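Local coordinates for putative esterase (Sulfolobus solfataricus P2, PDB 2RAU), which probably acts as a lipase or esterase of the alpha/beta-hydrolase superfamily, hydrolysing ester bonds, and binds calcium ions, at residues 98-106 and 121-130; 153-161 and 173-181. All blocks are in the same frame, centred on the assembly; numbering follows the deposited sequence.

Interaction 1 of 2, residues 98-106 and 121-130; sequences TIDYRTHYV and WGWSTWISDI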
ATOM      1  N   THR A  98       4.460   9.212   1.215  0.50 26.22           N
ATOM      2  CA  THR A  98       3.449   8.232   0.889  0.50 24.08           C
ATOM      3  C   THR A  98       2.077   8.926   0.830  0.50 24.23           C
ATOM      4  O   THR A  98       1.798   9.838   1.580  0.50 23.57           O
ATOM      5  CB  THR A  98       3.492   6.998   1.840  0.50 26.52           C
ATOM      6  OG1 THR A  98       2.506   6.029   1.433  0.50 17.63           O
ATOM      7  CG2 THR A  98       3.314   7.409   3.340  0.50 21.23           C
ATOM      8  N   ILE A  99       1.238   8.416  -0.054  1.00 25.07           N
ATOM      9  CA  ILE A  99      -0.025   9.028  -0.492  1.00 25.46           C
ATOM     10  C   ILE A  99      -1.239   8.322   0.108  1.00 25.61           C
ATOM     11  O   ILE A  99      -1.258   7.075   0.228  1.00 25.70           O
ATOM     12  CB  ILE A  99      -0.098   8.974  -2.051  1.00 25.46           C
ATOM     13  CG1 ILE A  99      -1.389   9.627  -2.565  1.00 27.67           C
ATOM     14  CG2 ILE A  99       0.048   7.533  -2.578  1.00 25.83           C
ATOM     15  CD1 ILE A  99      -1.533   9.777  -4.172  1.00 24.08           C
ATOM     16  N   ASP A 100      -2.190   9.153   0.556  1.00 25.58           N
ATOM     17  CA  ASP A 100      -3.522   8.746   0.899  1.00 25.41           C
ATOM     18  C   ASP A 100      -4.379   8.952  -0.358  1.00 27.34           C
ATOM     19  O   ASP A 100      -4.552  10.071  -0.845  1.00 27.53           O
ATOM     20  CB  ASP A 100      -4.111   9.535   2.029  1.00 25.10           C
ATOM     21  CG  ASP A 100      -3.337   9.398   3.313  1.00 27.01           C
ATOM     22  OD1 ASP A 100      -2.888   8.282   3.622  1.00 28.82           O
ATOM     23  OD2 ASP A 100      -3.239  10.378   4.073  1.00 29.20           O
ATOM     24  N   TYR A 101      -4.838   7.849  -0.925  1.00 26.03           N
ATOM     25  CA  TYR A 101      -5.697   7.890  -2.083  1.00 25.81           C
ATOM     26  C   TYR A 101      -7.058   8.417  -1.662  1.00 26.22           C
ATOM     27  O   TYR A 101      -7.349   8.493  -0.473  1.00 26.27           O
ATOM     28  CB  TYR A 101      -5.930   6.502  -2.619  1.00 27.08           C
ATOM     29  CG  TYR A 101      -4.702   5.754  -3.049  1.00 28.04           C
ATOM     30  CD1 TYR A 101      -3.813   6.300  -3.987  1.00 26.43           C
ATOM     31  CD2 TYR A 101      -4.451   4.482  -2.565  1.00 31.36           C
ATOM     32  CE1 TYR A 101      -2.695   5.584  -4.414  1.00 24.87           C
ATOM     33  CE2 TYR A 101      -3.356   3.756  -2.992  1.00 26.20           C
ATOM     34  CZ  TYR A 101      -2.479   4.295  -3.922  1.00 28.06           C
ATOM     35  OH  TYR A 101      -1.403   3.524  -4.321  1.00 25.01           O
ATOM     36  N   ARG A 102      -7.918   8.680  -2.639  1.00 23.02           N
ATOM     37  CA  ARG A 102      -9.268   9.196  -2.366  1.00 25.30           C
ATOM     38  C   ARG A 102     -10.096   8.268  -1.470  1.00 25.89           C
ATOM     39  O   ARG A 102     -11.020   8.719  -0.751  1.00 24.04           O
ATOM     40  CB  ARG A 102      -9.997   9.501  -3.681  1.00 23.64           C
ATOM     41  CG  ARG A 102      -9.259  10.513  -4.558  1.00 25.47           C
ATOM     42  CD  ARG A 102     -10.030  10.835  -5.783  1.00 23.79           C
ATOM     43  NE  ARG A 102      -9.198  11.554  -6.735  1.00 27.04           N
ATOM     44  CZ  ARG A 102      -9.637  12.439  -7.627  1.00 29.34           C
ATOM     45  NH1 ARG A 102     -10.904  12.778  -7.722  1.00 26.03           N
ATOM     46  NH2 ARG A 102      -8.766  13.019  -8.416  1.00 24.79           N
ATOM     47  N   THR A 103      -9.787   6.982  -1.543  1.00 25.27           N
ATOM     48  CA  THR A 103     -10.399   5.926  -0.706  1.00 24.61           C
ATOM     49  C   THR A 103     -10.238   6.220   0.783  1.00 25.26           C
ATOM     50  O   THR A 103     -11.052   5.808   1.598  1.00 25.51           O
ATOM     51  CB  THR A 103      -9.795   4.546  -1.054  1.00 21.56           C
ATOM     52  OG1 THR A 103      -8.360   4.680  -1.080  1.00 26.22           O
ATOM     53  CG2 THR A 103     -10.383   4.023  -2.353  1.00 26.75           C
ATOM     54  N   HIS A 104      -9.214   7.011   1.131  1.00 24.34           N
ATOM     55  CA  HIS A 104      -8.972   7.362   2.489  1.00 26.88           C
ATOM     56  C   HIS A 104      -9.915   8.428   3.055  1.00 26.75           C
ATOM     57  O   HIS A 104      -9.816   8.747   4.234  1.00 25.77           O
ATOM     58  CB  HIS A 104      -7.541   7.792   2.702  1.00 24.95           C
ATOM     59  CG  HIS A 104      -7.068   7.660   4.105  1.00 25.69           C
ATOM     60  ND1 HIS A 104      -7.249   6.507   4.863  1.00 29.46           N
ATOM     61  CD2 HIS A 104      -6.367   8.519   4.890  1.00 30.65           C
ATOM     62  CE1 HIS A 104      -6.699   6.691   6.053  1.00 25.87           C
ATOM     63  NE2 HIS A 104      -6.152   7.900   6.091  1.00 27.23           N
ATOM     64  N   TYR A 105     -10.845   8.902   2.232  1.00 24.35           N
ATOM     65  CA  TYR A 105     -11.808   9.936   2.622  1.00 23.30           C
ATOM     66  C   TYR A 105     -13.254   9.450   2.503  1.00 24.10           C
ATOM     67  O   TYR A 105     -14.191  10.206   2.816  1.00 26.24           O
ATOM     68  CB  TYR A 105     -11.567  11.213   1.797  1.00 27.13           C
ATOM     69  CG  TYR A 105     -10.252  11.809   2.218  1.00 23.62           C
ATOM     70  CD1 TYR A 105     -10.197  12.597   3.327  1.00 34.81           C
ATOM     71  CD2 TYR A 105      -9.065  11.494   1.553  1.00 25.39           C
ATOM     72  CE1 TYR A 105      -9.017  13.049   3.786  1.00 34.55           C
ATOM     73  CE2 TYR A 105      -7.883  11.928   2.014  1.00 27.98           C
ATOM     74  CZ  TYR A 105      -7.870  12.735   3.126  1.00 27.75           C
ATOM     75  OH  TYR A 105      -6.714  13.259   3.638  1.00 35.94           O
ATOM     76  N   VAL A 106     -13.435   8.174   2.174  1.00 25.19           N
ATOM     77  CA  VAL A 106     -14.802   7.583   2.045  1.00 23.73           C
ATOM     78  C   VAL A 106     -15.383   7.178   3.439  1.00 23.69           C
ATOM     79  O   VAL A 106     -14.752   6.442   4.197  1.00 26.48           O
ATOM     80  CB  VAL A 106     -14.759   6.368   1.072  1.00 25.20           C
ATOM     81  CG1 VAL A 106     -16.178   5.641   0.956  1.00 23.44           C
ATOM     82  CG2 VAL A 106     -14.242   6.801  -0.304  1.00 25.29           C
ATOM     83  N   TRP A 121     -13.358   6.484 -10.473  1.00 27.36           N
ATOM     84  CA  TRP A 121     -12.072   6.319  -9.776  1.00 27.03           C
ATOM     85  C   TRP A 121     -11.272   5.199 -10.424  1.00 26.14           C
ATOM     86  O   TRP A 121     -11.106   4.128  -9.847  1.00 26.56           O
ATOM     87  CB  TRP A 121     -12.336   6.032  -8.305  1.00 28.23           C
ATOM     88  CG  TRP A 121     -12.728   7.245  -7.507  1.00 25.13           C
ATOM     89  CD1 TRP A 121     -13.104   8.470  -7.982  1.00 26.54           C
ATOM     90  CD2 TRP A 121     -12.846   7.308  -6.088  1.00 26.84           C
ATOM     91  NE1 TRP A 121     -13.404   9.302  -6.929  1.00 24.55           N
ATOM     92  CE2 TRP A 121     -13.259   8.605  -5.759  1.00 25.21           C
ATOM     93  CE3 TRP A 121     -12.604   6.397  -5.063  1.00 26.22           C
ATOM     94  CZ2 TRP A 121     -13.424   9.022  -4.450  1.00 25.67           C
ATOM     95  CZ3 TRP A 121     -12.793   6.801  -3.749  1.00 23.81           C
ATOM     96  CH2 TRP A 121     -13.193   8.100  -3.460  1.00 24.87           C
ATOM     97  N   GLY A 122     -10.801   5.484 -11.634  1.00 27.87           N
ATOM     98  CA  GLY A 122     -10.013   4.587 -12.456  1.00 27.80           C
ATOM     99  C   GLY A 122      -8.569   5.021 -12.531  1.00 25.72           C
ATOM    100  O   GLY A 122      -8.110   5.830 -11.743  1.00 26.35           O
ATOM    101  N   TRP A 123      -7.867   4.506 -13.525  1.00 26.37           N
ATOM    102  CA  TRP A 123      -6.444   4.740 -13.690  1.00 27.53           C
ATOM    103  C   TRP A 123      -6.076   6.182 -13.992  1.00 26.51           C
ATOM    104  O   TRP A 123      -5.083   6.693 -13.488  1.00 28.86           O
ATOM    105  CB  TRP A 123      -5.875   3.788 -14.774  1.00 26.07           C
ATOM    106  CG  TRP A 123      -5.624   2.478 -14.212  1.00 25.27           C
ATOM    107  CD1 TRP A 123      -6.303   1.305 -14.461  1.00 28.77           C
ATOM    108  CD2 TRP A 123      -4.685   2.184 -13.187  1.00 24.52           C
ATOM    109  NE1 TRP A 123      -5.792   0.300 -13.692  1.00 30.85           N
ATOM    110  CE2 TRP A 123      -4.802   0.821 -12.888  1.00 26.45           C
ATOM    111  CE3 TRP A 123      -3.718   2.939 -12.522  1.00 29.33           C
ATOM    112  CZ2 TRP A 123      -3.978   0.191 -11.952  1.00 28.07           C
ATOM    113  CZ3 TRP A 123      -2.938   2.325 -11.564  1.00 27.37           C
ATOM    114  CH2 TRP A 123      -3.045   0.966 -11.308  1.00 28.61           C
ATOM    115  N   SER A 124      -6.827   6.867 -14.836  1.00 28.89           N
ATOM    116  CA  SER A 124      -6.471   8.272 -15.090  1.00 28.64           C
ATOM    117  C   SER A 124      -6.619   9.111 -13.805  1.00 26.91           C
ATOM    118  O   SER A 124      -5.795   9.992 -13.527  1.00 25.27           O
ATOM    119  CB  SER A 124      -7.218   8.860 -16.304  1.00 34.66           C
ATOM    120  OG  SER A 124      -8.586   8.901 -16.066  1.00 40.45           O
ATOM    121  N   THR A 125      -7.615   8.811 -12.989  1.00 28.59           N
ATOM    122  CA  THR A 125      -7.762   9.497 -11.710  1.00 24.75           C
ATOM    123  C   THR A 125      -6.587   9.220 -10.778  1.00 25.22           C
ATOM    124  O   THR A 125      -5.978  10.142 -10.255  1.00 27.72           O
ATOM    125  CB  THR A 125      -9.121   9.144 -11.037  1.00 25.83           C
ATOM    126  OG1 THR A 125     -10.179   9.599 -11.886  1.00 28.68           O
ATOM    127  CG2 THR A 125      -9.248   9.766  -9.629  1.00 25.53           C
ATOM    128  N   TRP A 126      -6.285   7.949 -10.560  1.00 25.88           N
ATOM    129  CA  TRP A 126      -5.205   7.533  -9.668  1.00 26.74           C
ATOM    130  C   TRP A 126      -3.863   8.072 -10.155  1.00 25.25           C
ATOM    131  O   TRP A 126      -3.097   8.569  -9.354  1.00 26.97           O
ATOM    132  CB  TRP A 126      -5.171   5.982  -9.542  1.00 28.52           C
ATOM    133  CG  TRP A 126      -5.627   5.455  -8.207  1.00 25.76           C
ATOM    134  CD1 TRP A 126      -4.916   4.630  -7.357  1.00 28.55           C
ATOM    135  CD2 TRP A 126      -6.865   5.740  -7.530  1.00 23.91           C
ATOM    136  NE1 TRP A 126      -5.653   4.383  -6.218  1.00 28.75           N
ATOM    137  CE2 TRP A 126      -6.851   5.026  -6.306  1.00 28.04           C
ATOM    138  CE3 TRP A 126      -7.995   6.505  -7.850  1.00 26.82           C
ATOM    139  CZ2 TRP A 126      -7.887   5.089  -5.400  1.00 27.16           C
ATOM    140  CZ3 TRP A 126      -9.025   6.566  -6.939  1.00 26.91           C
ATOM    141  CH2 TRP A 126      -8.976   5.857  -5.756  1.00 26.51           C
ATOM    142  N   ILE A 127      -3.601   7.927 -11.455  1.00 26.44           N
ATOM    143  CA  ILE A 127      -2.368   8.446 -12.060  1.00 26.93           C
ATOM    144  C   ILE A 127      -2.270   9.974 -11.887  1.00 26.77           C
ATOM    145  O   ILE A 127      -1.209  10.467 -11.476  1.00 26.86           O
ATOM    146  CB  ILE A 127      -2.154   7.957 -13.490  1.00 28.30           C
ATOM    147  CG1 ILE A 127      -1.856   6.435 -13.449  1.00 26.36           C
ATOM    148  CG2 ILE A 127      -0.975   8.733 -14.160  1.00 24.13           C
ATOM    149  CD1 ILE A 127      -1.844   5.788 -14.788  1.00 32.34           C
ATOM    150  N   SER A 128      -3.383  10.697 -12.043  1.00 26.73           N
ATOM    151  CA  SER A 128      -3.367  12.146 -11.878  1.00 26.85           C
ATOM    152  C   SER A 128      -3.029  12.524 -10.428  1.00 27.77           C
ATOM    153  O   SER A 128      -2.328  13.508 -10.176  1.00 25.71           O
ATOM    154  CB  SER A 128      -4.679  12.794 -12.333  1.00 28.27           C
ATOM    155  OG  SER A 128      -5.755  12.571 -11.411  1.00 29.47           O
ATOM    156  N   ASP A 129      -3.501  11.731  -9.474  1.00 24.96           N
ATOM    157  CA  ASP A 129      -3.268  11.988  -8.076  1.00 25.34           C
ATOM    158  C   ASP A 129      -1.806  11.708  -7.728  1.00 25.07           C
ATOM    159  O   ASP A 129      -1.180  12.472  -6.999  1.00 25.80           O
ATOM    160  CB  ASP A 129      -4.172  11.107  -7.213  1.00 24.67           C
ATOM    161  CG  ASP A 129      -5.654  11.477  -7.318  1.00 28.28           C
ATOM    162  OD1 ASP A 129      -5.951  12.551  -7.805  1.00 26.81           O
ATOM    163  OD2 ASP A 129      -6.535  10.687  -6.879  1.00 25.83           O
ATOM    164  N   ILE A 130      -1.266  10.582  -8.202  1.00 25.01           N
ATOM    165  CA  ILE A 130       0.140  10.307  -8.003  1.00 27.34           C
ATOM    166  C   ILE A 130       1.014  11.454  -8.619  1.00 26.41           C
ATOM    167  O   ILE A 130       2.009  11.871  -8.016  1.00 25.31           O
ATOM    168  CB  ILE A 130       0.528   8.930  -8.583  1.00 26.90           C
ATOM    169  CG1 ILE A 130      -0.270   7.792  -7.860  1.00 28.82           C
ATOM    170  CG2 ILE A 130       2.024   8.691  -8.408  1.00 24.77           C
ATOM    171  CD1 ILE A 130      -0.201   6.385  -8.584  1.00 23.83           C
TER
HETATM  172  O   HOH W   1      -6.453   8.522  -5.305  1.00 18.05           O
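R102 reaches from the 3-10 turn after strand 94-100 to D129 on helix 123-141 and grips its carboxylate side-on. R102 NE meets D129 OD2 at 2.8 Å and R102 NH2 meets D129 OD1 at 2.9 Å, both N-H...O angles being 167°. Both oxygens use their syn lone pairs, and the guanidinium and carboxylate planes lie 22° apart, nearly coplanar. The chain of R102 is extended from CG to NE, which carries the guanidinium past W121 to the helix. T125 CG2 sits over the guanidinium's centre, 3.4 Å from R102 CZ. At the root of the same side chain, R102 CB lies over the six-membered ring of W121 in a CH-pi contact, while V106 CG2 meets that ring's edge, 3.6 Å from W121 CH2. Farther along the helical segment, W126 puts NE1 over the centre of the Y101 ring, 3.5 Å from Y101 CD1, with the planes inclined at 31°. Y101 OH is held by the carbonyl of P57. The packing of R102 on W121 and of Y101 on W126 is the tight part. The contact is looser at I99, whose CD1 comes to 3.9 Å from D129 O, and on the flank at S128, partly exposed, whose OG lies 4.3 Å from R102 NH2 and bonds the T125 carbonyl instead. A water over the face of the W126 ring accepts from R102 N and donates to D129 OD2, tying the backbone to the same carboxylate. D36 takes R102 NH1 and W121 NE1, and R30 adds a second salt bridge to D129 OD1. D36, R102, D129 and R30 thus alternate in charge around the buried R102-D129 pair; the neighbouring charges probably offset one another and favour an ionised D129.

Interaction 2 of 2, residues 153-161 and 173-181; sequences FGGIAALNY and LILLDGGPT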
ATOM      1  N   PHE A 153      -1.045  -3.784  -5.159  1.00 28.91           N
ATOM      2  CA  PHE A 153      -1.646  -2.870  -6.154  1.00 27.20           C
ATOM      3  C   PHE A 153      -0.745  -1.649  -6.427  1.00 27.95           C
ATOM      4  O   PHE A 153      -0.622  -1.178  -7.547  1.00 25.65           O
ATOM      5  CB  PHE A 153      -3.005  -2.333  -5.679  1.00 28.00           C
ATOM      6  CG  PHE A 153      -3.445  -1.124  -6.439  1.00 26.33           C
ATOM      7  CD1 PHE A 153      -4.075  -1.246  -7.658  1.00 29.29           C
ATOM      8  CD2 PHE A 153      -3.137   0.161  -5.981  1.00 28.72           C
ATOM      9  CE1 PHE A 153      -4.458  -0.108  -8.371  1.00 26.63           C
ATOM     10  CE2 PHE A 153      -3.524   1.312  -6.713  1.00 25.83           C
ATOM     11  CZ  PHE A 153      -4.141   1.156  -7.921  1.00 25.40           C
ATOM     12  N   GLY A 154      -0.138  -1.105  -5.391  1.00 27.03           N
ATOM     13  CA  GLY A 154       0.763   0.035  -5.557  1.00 27.87           C
ATOM     14  C   GLY A 154       1.936  -0.233  -6.460  1.00 26.37           C
ATOM     15  O   GLY A 154       2.491   0.697  -7.038  1.00 24.60           O
ATOM     16  N   GLY A 155       2.348  -1.489  -6.577  1.00 27.41           N
ATOM     17  CA  GLY A 155       3.394  -1.869  -7.536  1.00 25.73           C
ATOM     18  C   GLY A 155       2.944  -1.775  -8.992  1.00 28.65           C
ATOM     19  O   GLY A 155       3.692  -1.321  -9.853  1.00 27.27           O
ATOM     20  N   ILE A 156       1.698  -2.179  -9.252  1.00 27.60           N
ATOM     21  CA  ILE A 156       1.064  -2.000 -10.559  1.00 30.35           C
ATOM     22  C   ILE A 156       0.942  -0.500 -10.852  1.00 29.00           C
ATOM     23  O   ILE A 156       1.240  -0.056 -11.949  1.00 27.23           O
ATOM     24  CB  ILE A 156      -0.364  -2.672 -10.637  1.00 30.58           C
ATOM     25  CG1 ILE A 156      -0.281  -4.193 -10.388  1.00 40.83           C
ATOM     26  CG2 ILE A 156      -0.952  -2.483 -12.005  1.00 31.32           C
ATOM     27  CD1 ILE A 156      -1.622  -4.922 -10.018  1.00 37.47           C
ATOM     28  N   ALA A 157       0.475   0.267  -9.877  1.00 27.84           N
ATOM     29  CA  ALA A 157       0.372   1.722 -10.005  1.00 25.99           C
ATOM     30  C   ALA A 157       1.749   2.336 -10.330  1.00 24.81           C
ATOM     31  O   ALA A 157       1.843   3.205 -11.202  1.00 25.06           O
ATOM     32  CB  ALA A 157      -0.224   2.330  -8.745  1.00 22.34           C
ATOM     33  N   ALA A 158       2.801   1.877  -9.651  1.00 24.90           N
ATOM     34  CA  ALA A 158       4.166   2.393  -9.868  1.00 22.94           C
ATOM     35  C   ALA A 158       4.630   2.136 -11.301  1.00 27.10           C
ATOM     36  O   ALA A 158       5.232   3.020 -11.965  1.00 26.13           O
ATOM     37  CB  ALA A 158       5.122   1.774  -8.896  1.00 25.01           C
ATOM     38  N   LEU A 159       4.354   0.932 -11.792  1.00 26.51           N
ATOM     39  CA  LEU A 159       4.716   0.571 -13.145  1.00 27.81           C
ATOM     40  C   LEU A 159       3.913   1.338 -14.187  1.00 27.55           C
ATOM     41  O   LEU A 159       4.471   1.773 -15.205  1.00 28.02           O
ATOM     42  CB  LEU A 159       4.550  -0.935 -13.361  1.00 30.59           C
ATOM     43  CG  LEU A 159       5.858  -1.722 -13.268  1.00 44.87           C
ATOM     44  CD1 LEU A 159       5.612  -3.166 -12.848  1.00 52.01           C
ATOM     45  CD2 LEU A 159       6.599  -1.608 -14.612  1.00 38.38           C
ATOM     46  N   ASN A 160       2.601   1.446 -13.959  1.00 27.70           N
ATOM     47  CA  ASN A 160       1.718   2.221 -14.852  1.00 28.68           C
ATOM     48  C   ASN A 160       2.119   3.723 -14.913  1.00 29.18           C
ATOM     49  O   ASN A 160       2.175   4.342 -15.991  1.00 27.36           O
ATOM     50  CB  ASN A 160       0.256   2.048 -14.404  1.00 29.76           C
ATOM     51  CG  ASN A 160      -0.274   0.668 -14.694  1.00 29.83           C
ATOM     52  OD1 ASN A 160       0.417  -0.139 -15.306  1.00 28.70           O
ATOM     53  ND2 ASN A 160      -1.483   0.361 -14.210  1.00 26.64           N
ATOM     54  N   TYR A 161       2.381   4.305 -13.746  1.00 27.29           N
ATOM     55  CA  TYR A 161       2.854   5.683 -13.649  1.00 28.19           C
ATOM     56  C   TYR A 161       4.177   5.852 -14.406  1.00 28.09           C
ATOM     57  O   TYR A 161       4.333   6.794 -15.205  1.00 26.65           O
ATOM     58  CB  TYR A 161       3.023   6.127 -12.173  1.00 27.52           C
ATOM     59  CG  TYR A 161       3.382   7.563 -12.070  1.00 24.22           C
ATOM     60  CD1 TYR A 161       2.399   8.537 -11.990  1.00 26.33           C
ATOM     61  CD2 TYR A 161       4.723   7.976 -12.081  1.00 26.58           C
ATOM     62  CE1 TYR A 161       2.734   9.869 -11.942  1.00 26.87           C
ATOM     63  CE2 TYR A 161       5.057   9.337 -12.016  1.00 25.09           C
ATOM     64  CZ  TYR A 161       4.058  10.265 -11.955  1.00 24.68           C
ATOM     65  OH  TYR A 161       4.367  11.617 -11.902  1.00 25.86           O
ATOM     66  N   LEU A 173      12.871   1.994  -9.452  0.50 23.64           N
ATOM     67  CA  LEU A 173      11.617   1.329  -9.063  0.50 24.15           C
ATOM     68  C   LEU A 173      11.866   0.235  -8.027  0.50 25.29           C
ATOM     69  O   LEU A 173      12.796  -0.546  -8.145  0.50 24.43           O
ATOM     70  CB  LEU A 173      10.897   0.750 -10.277  0.50 22.87           C
ATOM     71  CG  LEU A 173      10.117   1.728 -11.153  0.50 17.56           C
ATOM     72  CD1 LEU A 173       9.934   1.148 -12.570  0.50 16.24           C
ATOM     73  CD2 LEU A 173       8.786   2.115 -10.526  0.50 22.84           C
ATOM     74  N   ILE A 174      11.049   0.242  -6.978  1.00 27.69           N
ATOM     75  CA  ILE A 174      11.103  -0.770  -5.926  1.00 25.83           C
ATOM     76  C   ILE A 174       9.718  -1.415  -5.817  1.00 26.40           C
ATOM     77  O   ILE A 174       8.767  -0.794  -5.337  1.00 26.97           O
ATOM     78  CB  ILE A 174      11.466  -0.159  -4.567  1.00 26.91           C
ATOM     79  CG1 ILE A 174      12.826   0.572  -4.637  1.00 28.63           C
ATOM     80  CG2 ILE A 174      11.406  -1.244  -3.422  1.00 22.26           C
ATOM     81  CD1 ILE A 174      12.996   1.642  -3.547  1.00 27.70           C
ATOM     82  N   LEU A 175       9.594  -2.669  -6.254  1.00 22.87           N
ATOM     83  CA  LEU A 175       8.308  -3.381  -6.223  1.00 25.71           C
ATOM     84  C   LEU A 175       8.300  -4.387  -5.065  1.00 27.20           C
ATOM     85  O   LEU A 175       9.079  -5.332  -5.041  1.00 24.88           O
ATOM     86  CB  LEU A 175       8.048  -4.076  -7.570  1.00 25.39           C
ATOM     87  CG  LEU A 175       8.125  -3.157  -8.809  1.00 25.92           C
ATOM     88  CD1 LEU A 175       8.111  -4.013 -10.126  1.00 27.42           C
ATOM     89  CD2 LEU A 175       6.999  -2.047  -8.729  1.00 29.94           C
ATOM     90  N   LEU A 176       7.455  -4.110  -4.077  1.00 27.41           N
ATOM     91  CA  LEU A 176       7.333  -4.897  -2.848  1.00 25.69           C
ATOM     92  C   LEU A 176       6.101  -5.810  -2.993  1.00 24.14           C
ATOM     93  O   LEU A 176       4.958  -5.456  -2.649  1.00 28.47           O
ATOM     94  CB  LEU A 176       7.221  -3.963  -1.628  1.00 25.50           C
ATOM     95  CG  LEU A 176       8.411  -2.989  -1.426  1.00 24.29           C
ATOM     96  CD1 LEU A 176       8.053  -1.851  -0.500  1.00 29.98           C
ATOM     97  CD2 LEU A 176       9.657  -3.717  -0.950  1.00 23.94           C
ATOM     98  N   ASP A 177       6.342  -6.965  -3.573  1.00 25.38           N
ATOM     99  CA  ASP A 177       5.284  -7.931  -3.892  1.00 26.33           C
ATOM    100  C   ASP A 177       4.139  -7.236  -4.650  1.00 27.70           C
ATOM    101  O   ASP A 177       2.977  -7.278  -4.260  1.00 27.93           O
ATOM    102  CB  ASP A 177       4.817  -8.683  -2.616  1.00 27.45           C
ATOM    103  CG  ASP A 177       4.572 -10.179  -2.842  1.00 21.99           C
ATOM    104  OD1 ASP A 177       5.131 -10.766  -3.790  1.00 26.69           O
ATOM    105  OD2 ASP A 177       3.811 -10.770  -2.019  1.00 28.58           O
ATOM    106  N   GLY A 178       4.471  -6.616  -5.777  1.00 29.45           N
ATOM    107  CA  GLY A 178       3.437  -5.947  -6.536  1.00 34.28           C
ATOM    108  C   GLY A 178       3.846  -5.633  -7.957  1.00 36.73           C
ATOM    109  O   GLY A 178       4.931  -5.163  -8.210  1.00 40.07           O
ATOM    110  N   GLY A 179       2.939  -5.851  -8.881  1.00 42.93           N
ATOM    111  CA  GLY A 179       3.187  -5.553 -10.282  1.00 46.49           C
ATOM    112  C   GLY A 179       2.139  -6.257 -11.127  1.00 50.41           C
ATOM    113  O   GLY A 179       1.218  -6.908 -10.572  1.00 49.63           O
ATOM    114  N   PRO A 180       2.229  -6.097 -12.470  1.00 52.19           N
ATOM    115  CA  PRO A 180       1.340  -6.848 -13.335  1.00 50.73           C
ATOM    116  C   PRO A 180       1.391  -8.324 -12.963  1.00 49.39           C
ATOM    117  O   PRO A 180       2.469  -8.907 -12.667  1.00 41.64           O
ATOM    118  CB  PRO A 180       1.899  -6.610 -14.740  1.00 52.80           C
ATOM    119  CG  PRO A 180       2.573  -5.298 -14.666  1.00 57.15           C
ATOM    120  CD  PRO A 180       3.112  -5.199 -13.232  1.00 55.29           C
ATOM    121  N   THR A 181       0.185  -8.871 -12.936  1.00 51.22           N
ATOM    122  CA  THR A 181      -0.060 -10.231 -12.601  1.00 54.83           C
ATOM    123  C   THR A 181      -0.092 -11.004 -13.918  1.00 56.48           C
ATOM    124  O   THR A 181      -0.100 -10.401 -14.978  1.00 55.78           O
ATOM    125  CB  THR A 181      -1.381 -10.316 -11.838  1.00 56.34           C
ATOM    126  OG1 THR A 181      -2.447  -9.880 -12.691  1.00 58.18           O
ATOM    127  CG2 THR A 181      -1.330  -9.420 -10.585  1.00 54.35           C
TER
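I156 lies against the backbone of G179: its CG1, placed anti to the carbonyl carbon (chi1 -60°), comes to 3.1 Å from G179 O, and CD1 follows along the same carbonyl. A second contact of side chain with main chain lies at the neighbouring G155, where L175 CD2 rests 3.6 Å from G155 O. Backbone against backbone, helix and loop come very near at their glycines: the CA atoms of G155 and G178 are 4.2 Å apart, and a CB on G155 would clash with G178 O. Apolar side chains make up the rest. L159 CD1 meets L175 CD1 at 3.8 Å and is pressed against P180 CD at 3.2 Å, tighter than usual for two carbons, L159 crossing each partner at about a right angle. One residue earlier, A158 CB touches L173 CD2 at 4.0 Å, with L175 CD2 slightly more distant. With only a methyl group at I156, as in an alanine, the G179 carbonyl and the P180 nitrogen would probably lose their hydrocarbon cover, and a gap would open between helix and loop. Helix 153-161 and strand 173-176 run nearly antiparallel, at 157° with axes 7.7 Å apart, as expected where a helix returns the chain between parallel strands. These elements belong to the right-handed beta-alpha-beta crossover of strand 146-151, helix 153-169 and strand 170-176. G154 ends a GxSxG sequence, and D177, just beyond the strand, is hydrogen-bonded through OD2 to H329 ND1; this is consistent with the nucleophile elbow and the acid of a Ser-His-Asp triad in an alpha/beta-hydrolase fold.

Both contacts are buried and pack a helix against the same central sheet, but their chemistry differs. Interaction 1 joins helix 123-141 to the end of strand 94-100 and the turn beyond it, relying on charge, bound water and large aromatic rings; interaction 2 has neither salt bridge nor hydrogen bond between its segments: aliphatic side chains pack helix 153-169 on strand 170-176, and glycines bring it close to the loop that follows. The two helices touch directly: W123 CH2 reaches F153 CE1 and N160 ND2, each at 3.4 Å, and I130 packs on Y161. Partly exposed residues occur in both, S128 and T125 in interaction 1, I156 and P180 in interaction 2.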